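PDB 5ZCG: probable protein phosphatase 2C 50 from Oryza sativa subsp. japonica, which probably dephosphorylates phosphoserine and phosphothreonine residues of target proteins, as a magnesium-dependent phosphatase of the PP2C family. Local coordinates for residues Ala1-Cys6 with Ser288-Ala293; Ala295-Leu300 with Val315-Leu320. The protein carries 5 engineered substitutions. All blocks are in the same frame, centred on the assembly; numbering follows the deposited sequence.

How the interactions relate
Both interactions lay helix 291-306 against the same antiparallel five-stranded sheet, and their centres are 8 Å apart. Interaction 1 joins the first turn of the helix and the residues leading into it to edge strand 3-9. Interaction 2 sets the next turns on strand 313-319, the neighbour of 3-9 in the sheet. The two strands probably bond directly, Val3 O to Asp319 N and Gly5 N to Val317 O, each at 2.9 Å. Along the chain the contacts come in series: the first is complete at Ala293, before the second starts at Ala295. Pairing of these strands places the N-terminus near the end of the modelled chain, on one side of the phosphatase fold, with the helix packed across both strands.

Interaction 1. Residues Ala1-Cys6 with Ser288-Ala293; sequences APVWGC and STDPAA
Trp4 meets the residues that lead into helix 291-306 mainly through its backbone carbonyl. Asp290 N donates to Trp4 O at 2.7 Å in an almost straight bond (N-H...O 177°). Thr289 OG1 also lies near this oxygen, but it is hydrogen-bonded to Gln294, and its one proton has both acceptors within reach. The indole starts away from the loop, yet CG sits between the backbone N and the carbonyl carbon (chi1 60°), which swings NE1 to 3.9 Å from Ser288 O, approached obliquely; beyond the contact the ring packs edge-to-face with Phe57. A water donates to both Pro2 O and Ser288 O and so links the two segments.

Asp290 is turned to two tasks. With CG anti to its backbone N (chi1 170°), OD2 takes the N-H of Ala293 at 3.0 Å, on its anti side and close to the carboxylate plane, so the residue is the N-cap of the helix. Val3 CG1 lies over the flat face of the same carboxylate, 3.3 Å from Asp290 CG. The negative charge would also probably be favoured by the helix N-terminus. An alanine here would probably leave the Ala293 N-H without its cap and open a gap beside the Val3 methyl.

Ala293, within the first turn of the helix, completes the contact. Its CB rests on the Trp4-Gly5 peptide, 3.5 Å from Gly5 N and 3.6 Å from Trp4 C. Because Gly5 has no side chain, the backbones come close, with Gly5 CA 4.6 Å from Ala293 CA. The arrangement is a side-chain N-cap whose own backbone N-H is bonded to an edge strand, here at the start of a helix covering one sheet of the PP2C alpha-beta sandwich.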
ATOM      1  N   ALA A   1     -18.460 -14.948 -19.764  1.00 68.07           N
ATOM      2  CA  ALA A   1     -18.762 -13.835 -20.659  1.00 65.10           C
ATOM      3  C   ALA A   1     -17.589 -12.857 -20.842  1.00 60.86           C
ATOM      4  O   ALA A   1     -17.278 -12.504 -21.980  1.00 65.69           O
ATOM      5  CB  ALA A   1     -20.009 -13.088 -20.170  1.00 65.07           C
ATOM      6  N   PRO A   2     -16.947 -12.398 -19.759  1.00 52.93           N
ATOM      7  CA  PRO A   2     -15.856 -11.430 -19.928  1.00 46.96           C
ATOM      8  C   PRO A   2     -14.658 -12.035 -20.649  1.00 43.68           C
ATOM      9  O   PRO A   2     -14.337 -13.217 -20.503  1.00 41.72           O
ATOM     10  CB  PRO A   2     -15.501 -11.031 -18.491  1.00 44.81           C
ATOM     11  CG  PRO A   2     -15.939 -12.168 -17.667  1.00 46.44           C
ATOM     12  CD  PRO A   2     -17.182 -12.681 -18.327  1.00 50.74           C
ATOM     13  N   VAL A   3     -14.001 -11.199 -21.445  1.00 39.21           N
ATOM     14  CA  VAL A   3     -12.885 -11.600 -22.296  1.00 37.44           C
ATOM     15  C   VAL A   3     -11.645 -10.923 -21.722  1.00 34.69           C
ATOM     16  O   VAL A   3     -11.440  -9.721 -21.912  1.00 33.26           O
ATOM     17  CB  VAL A   3     -13.127 -11.209 -23.758  1.00 38.51           C
ATOM     18  CG1 VAL A   3     -12.020 -11.722 -24.654  1.00 40.80           C
ATOM     19  CG2 VAL A   3     -14.497 -11.731 -24.225  1.00 39.89           C
ATOM     20  N   TRP A   4     -10.817 -11.671 -20.997  1.00 34.23           N
ATOM     21  CA  TRP A   4      -9.734 -11.031 -20.265  1.00 37.27           C
ATOM     22  C   TRP A   4      -8.510 -11.930 -20.202  1.00 34.41           C
ATOM     23  O   TRP A   4      -8.595 -13.152 -20.335  1.00 33.57           O
ATOM     24  CB  TRP A   4     -10.164 -10.672 -18.842  1.00 35.10           C
ATOM     25  CG  TRP A   4     -10.587 -11.871 -18.055  1.00 36.48           C
ATOM     26  CD1 TRP A   4     -11.804 -12.490 -18.094  1.00 43.76           C
ATOM     27  CD2 TRP A   4      -9.792 -12.605 -17.117  1.00 36.48           C
ATOM     28  NE1 TRP A   4     -11.817 -13.564 -17.233  1.00 45.52           N
ATOM     29  CE2 TRP A   4     -10.592 -13.655 -16.622  1.00 41.94           C
ATOM     30  CE3 TRP A   4      -8.483 -12.473 -16.645  1.00 38.82           C
ATOM     31  CZ2 TRP A   4     -10.126 -14.567 -15.679  1.00 44.33           C
ATOM     32  CZ3 TRP A   4      -8.018 -13.383 -15.713  1.00 42.72           C
ATOM     33  CH2 TRP A   4      -8.836 -14.418 -15.242  1.00 46.71           C
ATOM     34  N   GLY A   5      -7.373 -11.292 -19.962  1.00 36.86           N
ATOM     35  CA  GLY A   5      -6.134 -12.001 -19.710  1.00 40.04           C
ATOM     36  C   GLY A   5      -5.374 -11.323 -18.590  1.00 41.25           C
ATOM     37  O   GLY A   5      -5.493 -10.116 -18.372  1.00 41.51           O
ATOM     38  N   CYS A   6      -4.579 -12.120 -17.879  1.00 39.90           N
ATOM     39  CA  CYS A   6      -3.837 -11.635 -16.721  1.00 41.60           C
ATOM     40  C   CYS A   6      -2.440 -12.234 -16.718  1.00 39.64           C
ATOM     41  O   CYS A   6      -2.289 -13.459 -16.739  1.00 41.83           O
ATOM     42  CB  CYS A   6      -4.564 -11.976 -15.418  1.00 45.75           C
ATOM     43  SG  CYS A   6      -3.751 -11.313 -13.949  1.00 54.53           S
ATOM     44  N   SER A 288     -12.058 -19.083 -17.448  1.00 66.85           N
ATOM     45  CA  SER A 288     -10.639 -19.073 -17.794  1.00 64.69           C
ATOM     46  C   SER A 288     -10.274 -17.835 -18.611  1.00 57.94           C
ATOM     47  O   SER A 288     -11.131 -17.012 -18.933  1.00 55.15           O
ATOM     48  CB  SER A 288     -10.263 -20.344 -18.562  1.00 67.86           C
ATOM     49  OG  SER A 288     -10.899 -20.390 -19.825  1.00 69.49           O
ATOM     50  N   THR A 289      -8.991 -17.714 -18.939  1.00 54.09           N
ATOM     51  CA  THR A 289      -8.483 -16.541 -19.629  1.00 53.17           C
ATOM     52  C   THR A 289      -8.731 -16.633 -21.132  1.00 50.86           C
ATOM     53  O   THR A 289      -8.898 -17.716 -21.700  1.00 55.75           O
ATOM     54  CB  THR A 289      -6.987 -16.377 -19.365  1.00 56.30           C
ATOM     55  OG1 THR A 289      -6.435 -15.442 -20.299  1.00 60.94           O
ATOM     56  CG2 THR A 289      -6.282 -17.709 -19.523  1.00 56.75           C
ATOM     57  N   ASP A 290      -8.741 -15.468 -21.780  1.00 43.44           N
ATOM     58  CA  ASP A 290      -8.874 -15.438 -23.234  1.00 43.43           C
ATOM     59  C   ASP A 290      -7.494 -15.371 -23.877  1.00 41.58           C
ATOM     60  O   ASP A 290      -6.673 -14.541 -23.473  1.00 42.25           O
ATOM     61  CB  ASP A 290      -9.700 -14.243 -23.679  1.00 42.08           C
ATOM     62  CG  ASP A 290      -9.662 -14.034 -25.184  1.00 43.85           C
ATOM     63  OD1 ASP A 290     -10.421 -14.725 -25.894  1.00 46.13           O
ATOM     64  OD2 ASP A 290      -8.888 -13.171 -25.657  1.00 42.55           O
ATOM     65  N   PRO A 291      -7.219 -16.203 -24.887  1.00 39.66           N
ATOM     66  CA  PRO A 291      -5.850 -16.260 -25.445  1.00 40.63           C
ATOM     67  C   PRO A 291      -5.336 -14.943 -26.014  1.00 44.44           C
ATOM     68  O   PRO A 291      -4.164 -14.613 -25.803  1.00 47.64           O
ATOM     69  CB  PRO A 291      -5.967 -17.337 -26.533  1.00 40.31           C
ATOM     70  CG  PRO A 291      -7.125 -18.190 -26.111  1.00 43.10           C
ATOM     71  CD  PRO A 291      -8.093 -17.261 -25.426  1.00 37.41           C
ATOM     72  N   ALA A 292      -6.158 -14.190 -26.751  1.00 41.08           N
ATOM     73  CA  ALA A 292      -5.683 -12.932 -27.329  1.00 39.48           C
ATOM     74  C   ALA A 292      -5.377 -11.906 -26.241  1.00 42.39           C
ATOM     75  O   ALA A 292      -4.314 -11.267 -26.246  1.00 44.67           O
ATOM     76  CB  ALA A 292      -6.722 -12.381 -28.307  1.00 37.94           C
ATOM     77  N   ALA A 293      -6.294 -11.753 -25.284  1.00 35.74           N
ATOM     78  CA  ALA A 293      -6.060 -10.833 -24.178  1.00 40.64           C
ATOM     79  C   ALA A 293      -4.928 -11.318 -23.283  1.00 35.63           C
ATOM     80  O   ALA A 293      -4.177 -10.500 -22.731  1.00 31.27           O
ATOM     81  CB  ALA A 293      -7.347 -10.651 -23.370  1.00 31.07           C
TER
HETATM   82  O   HOH W   1     -11.910 -14.838 -21.041  1.00 41.54           O

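Interaction 2. Residues Ala295-Leu300 with Val315-Leu320; sequences AAADYL and VIVVDL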
ATOM      1  N   ALA A 295      -2.309 -12.974 -24.362  1.00 36.70           N
ATOM      2  CA  ALA A 295      -1.086 -12.636 -25.084  1.00 42.10           C
ATOM      3  C   ALA A 295      -0.776 -11.150 -24.961  1.00 42.52           C
ATOM      4  O   ALA A 295       0.390 -10.762 -24.842  1.00 40.90           O
ATOM      5  CB  ALA A 295      -1.202 -13.052 -26.553  1.00 38.40           C
ATOM      6  N   ALA A 296      -1.813 -10.306 -24.975  1.00 39.30           N
ATOM      7  CA  ALA A 296      -1.593  -8.875 -24.778  1.00 41.75           C
ATOM      8  C   ALA A 296      -1.013  -8.589 -23.396  1.00 39.09           C
ATOM      9  O   ALA A 296      -0.055  -7.812 -23.256  1.00 39.80           O
ATOM     10  CB  ALA A 296      -2.903  -8.111 -24.980  1.00 43.82           C
ATOM     11  N   ALA A 297      -1.571  -9.220 -22.361  1.00 40.36           N
ATOM     12  CA  ALA A 297      -1.075  -9.002 -21.005  1.00 40.10           C
ATOM     13  C   ALA A 297       0.342  -9.542 -20.840  1.00 36.40           C
ATOM     14  O   ALA A 297       1.185  -8.907 -20.194  1.00 31.40           O
ATOM     15  CB  ALA A 297      -2.026  -9.642 -19.991  1.00 37.56           C
ATOM     16  N   ASP A 298       0.624 -10.709 -21.425  1.00 43.46           N
ATOM     17  CA  ASP A 298       1.971 -11.270 -21.381  1.00 48.51           C
ATOM     18  C   ASP A 298       2.967 -10.355 -22.078  1.00 47.15           C
ATOM     19  O   ASP A 298       4.088 -10.159 -21.594  1.00 46.25           O
ATOM     20  CB  ASP A 298       1.985 -12.657 -22.026  1.00 57.81           C
ATOM     21  CG  ASP A 298       1.567 -13.753 -21.066  1.00 66.89           C
ATOM     22  OD1 ASP A 298       1.986 -13.711 -19.889  1.00 71.60           O
ATOM     23  OD2 ASP A 298       0.821 -14.659 -21.491  1.00 71.53           O
ATOM     24  N   TYR A 299       2.581  -9.797 -23.227  1.00 45.07           N
ATOM     25  CA  TYR A 299       3.461  -8.877 -23.935  1.00 41.61           C
ATOM     26  C   TYR A 299       3.736  -7.626 -23.112  1.00 37.64           C
ATOM     27  O   TYR A 299       4.873  -7.151 -23.067  1.00 36.99           O
ATOM     28  CB  TYR A 299       2.853  -8.515 -25.290  1.00 42.15           C
ATOM     29  CG  TYR A 299       3.849  -8.010 -26.310  1.00 42.74           C
ATOM     30  CD1 TYR A 299       4.330  -6.712 -26.253  1.00 43.57           C
ATOM     31  CD2 TYR A 299       4.301  -8.833 -27.337  1.00 43.90           C
ATOM     32  CE1 TYR A 299       5.231  -6.242 -27.181  1.00 46.95           C
ATOM     33  CE2 TYR A 299       5.205  -8.372 -28.274  1.00 44.82           C
ATOM     34  CZ  TYR A 299       5.668  -7.073 -28.188  1.00 48.21           C
ATOM     35  OH  TYR A 299       6.571  -6.596 -29.108  1.00 49.17           O
ATOM     36  N   LEU A 300       2.711  -7.071 -22.454  1.00 39.09           N
ATOM     37  CA  LEU A 300       2.934  -5.878 -21.633  1.00 34.58           C
ATOM     38  C   LEU A 300       3.853  -6.192 -20.454  1.00 32.73           C
ATOM     39  O   LEU A 300       4.761  -5.415 -20.134  1.00 35.13           O
ATOM     40  CB  LEU A 300       1.601  -5.309 -21.142  1.00 32.36           C
ATOM     41  CG  LEU A 300       0.857  -4.460 -22.184  1.00 34.63           C
ATOM     42  CD1 LEU A 300      -0.536  -4.071 -21.699  1.00 33.46           C
ATOM     43  CD2 LEU A 300       1.655  -3.222 -22.591  1.00 30.29           C
ATOM     44  N   VAL A 315      -0.519  -7.230 -14.842  1.00 34.65           N
ATOM     45  CA  VAL A 315      -1.252  -6.607 -15.934  1.00 34.15           C
ATOM     46  C   VAL A 315      -2.496  -7.436 -16.209  1.00 34.18           C
ATOM     47  O   VAL A 315      -2.406  -8.646 -16.449  1.00 34.05           O
ATOM     48  CB  VAL A 315      -0.393  -6.495 -17.214  1.00 34.21           C
ATOM     49  CG1 VAL A 315      -1.157  -5.766 -18.310  1.00 30.15           C
ATOM     50  CG2 VAL A 315       0.955  -5.799 -16.926  1.00 30.95           C
ATOM     51  N   ILE A 316      -3.654  -6.787 -16.187  1.00 34.18           N
ATOM     52  CA  ILE A 316      -4.897  -7.362 -16.675  1.00 31.31           C
ATOM     53  C   ILE A 316      -5.310  -6.570 -17.903  1.00 31.40           C
ATOM     54  O   ILE A 316      -5.358  -5.332 -17.866  1.00 32.07           O
ATOM     55  CB  ILE A 316      -6.015  -7.330 -15.618  1.00 25.84           C
ATOM     56  CG1 ILE A 316      -5.630  -8.125 -14.369  1.00 28.22           C
ATOM     57  CG2 ILE A 316      -7.300  -7.884 -16.216  1.00 26.22           C
ATOM     58  CD1 ILE A 316      -6.694  -8.071 -13.274  1.00 29.00           C
ATOM     59  N   VAL A 317      -5.605  -7.279 -18.986  1.00 31.34           N
ATOM     60  CA  VAL A 317      -6.138  -6.676 -20.199  1.00 32.02           C
ATOM     61  C   VAL A 317      -7.535  -7.241 -20.407  1.00 34.34           C
ATOM     62  O   VAL A 317      -7.713  -8.465 -20.459  1.00 38.83           O
ATOM     63  CB  VAL A 317      -5.239  -6.943 -21.413  1.00 32.86           C
ATOM     64  CG1 VAL A 317      -5.817  -6.280 -22.664  1.00 31.49           C
ATOM     65  CG2 VAL A 317      -3.826  -6.445 -21.127  1.00 28.80           C
ATOM     66  N   VAL A 318      -8.523  -6.358 -20.512  1.00 32.99           N
ATOM     67  CA  VAL A 318      -9.910  -6.752 -20.740  1.00 30.69           C
ATOM     68  C   VAL A 318     -10.309  -6.283 -22.131  1.00 31.76           C
ATOM     69  O   VAL A 318     -10.362  -5.076 -22.395  1.00 35.35           O
ATOM     70  CB  VAL A 318     -10.852  -6.175 -19.670  1.00 28.12           C
ATOM     71  CG1 VAL A 318     -12.300  -6.552 -19.977  1.00 29.15           C
ATOM     72  CG2 VAL A 318     -10.458  -6.674 -18.286  1.00 27.34           C
ATOM     73  N   ASP A 319     -10.584  -7.231 -23.019  1.00 31.65           N
ATOM     74  CA  ASP A 319     -11.077  -6.903 -24.347  1.00 37.57           C
ATOM     75  C   ASP A 319     -12.527  -6.444 -24.238  1.00 41.42           C
ATOM     76  O   ASP A 319     -13.386  -7.187 -23.750  1.00 43.51           O
ATOM     77  CB  ASP A 319     -10.941  -8.118 -25.263  1.00 34.39           C
ATOM     78  CG  ASP A 319     -11.296  -7.815 -26.705  1.00 37.47           C
ATOM     79  OD1 ASP A 319     -11.620  -6.650 -27.024  1.00 38.15           O
ATOM     80  OD2 ASP A 319     -11.255  -8.753 -27.526  1.00 40.36           O
ATOM     81  N   LEU A 320     -12.800  -5.218 -24.676  1.00 41.56           N
ATOM     82  CA  LEU A 320     -14.124  -4.633 -24.538  1.00 44.68           C
ATOM     83  C   LEU A 320     -14.986  -4.784 -25.785  1.00 47.51           C
ATOM     84  O   LEU A 320     -16.112  -4.282 -25.800  1.00 43.73           O
ATOM     85  CB  LEU A 320     -14.000  -3.147 -24.179  1.00 41.56           C
ATOM     86  CG  LEU A 320     -13.514  -2.810 -22.767  1.00 39.30           C
ATOM     87  CD1 LEU A 320     -13.457  -1.306 -22.567  1.00 37.28           C
ATOM     88  CD2 LEU A 320     -14.408  -3.447 -21.716  1.00 40.92           C
TER
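Leu300 and Val315 cross at about a right angle, Leu300 CD1 resting 3.8 Å from Val315 CG1. The same methyl of Leu300 reaches Val317 CG2 at 4.1 Å, so one leucine branch touches two valines on the same face of the strand. The closest fit centres on Ala297, whose small side chain lets the helix backbone come down on the strand: Val317 CG2 is 3.8 Å from Ala297 CA, and Ala297 CB is 3.7 Å from Val315 O. Val317 CG2, anti to its own carbonyl carbon, is thereby directed at the helix backbone. The axes of helix segment 295-300 and strand 315-319 approach to 7.4 Å, with their directions 147° apart, roughly antiparallel.

Packing is looser at Ala296, where CB meets Val317 CG1 at 4.1 Å and Gln267 of helix 257-274 lies alongside. Asp298 points away from the strand and is partly exposed, as is Tyr299, which also packs on Val263 and Gln267. Ile316 and Val318 of the strand pack instead on Phe57 of the second sheet. The helix is thus held to the buried valines by apolar contact alone, so its seating depends on the fit of methyl groups and a small alanine rather than on polar pairing.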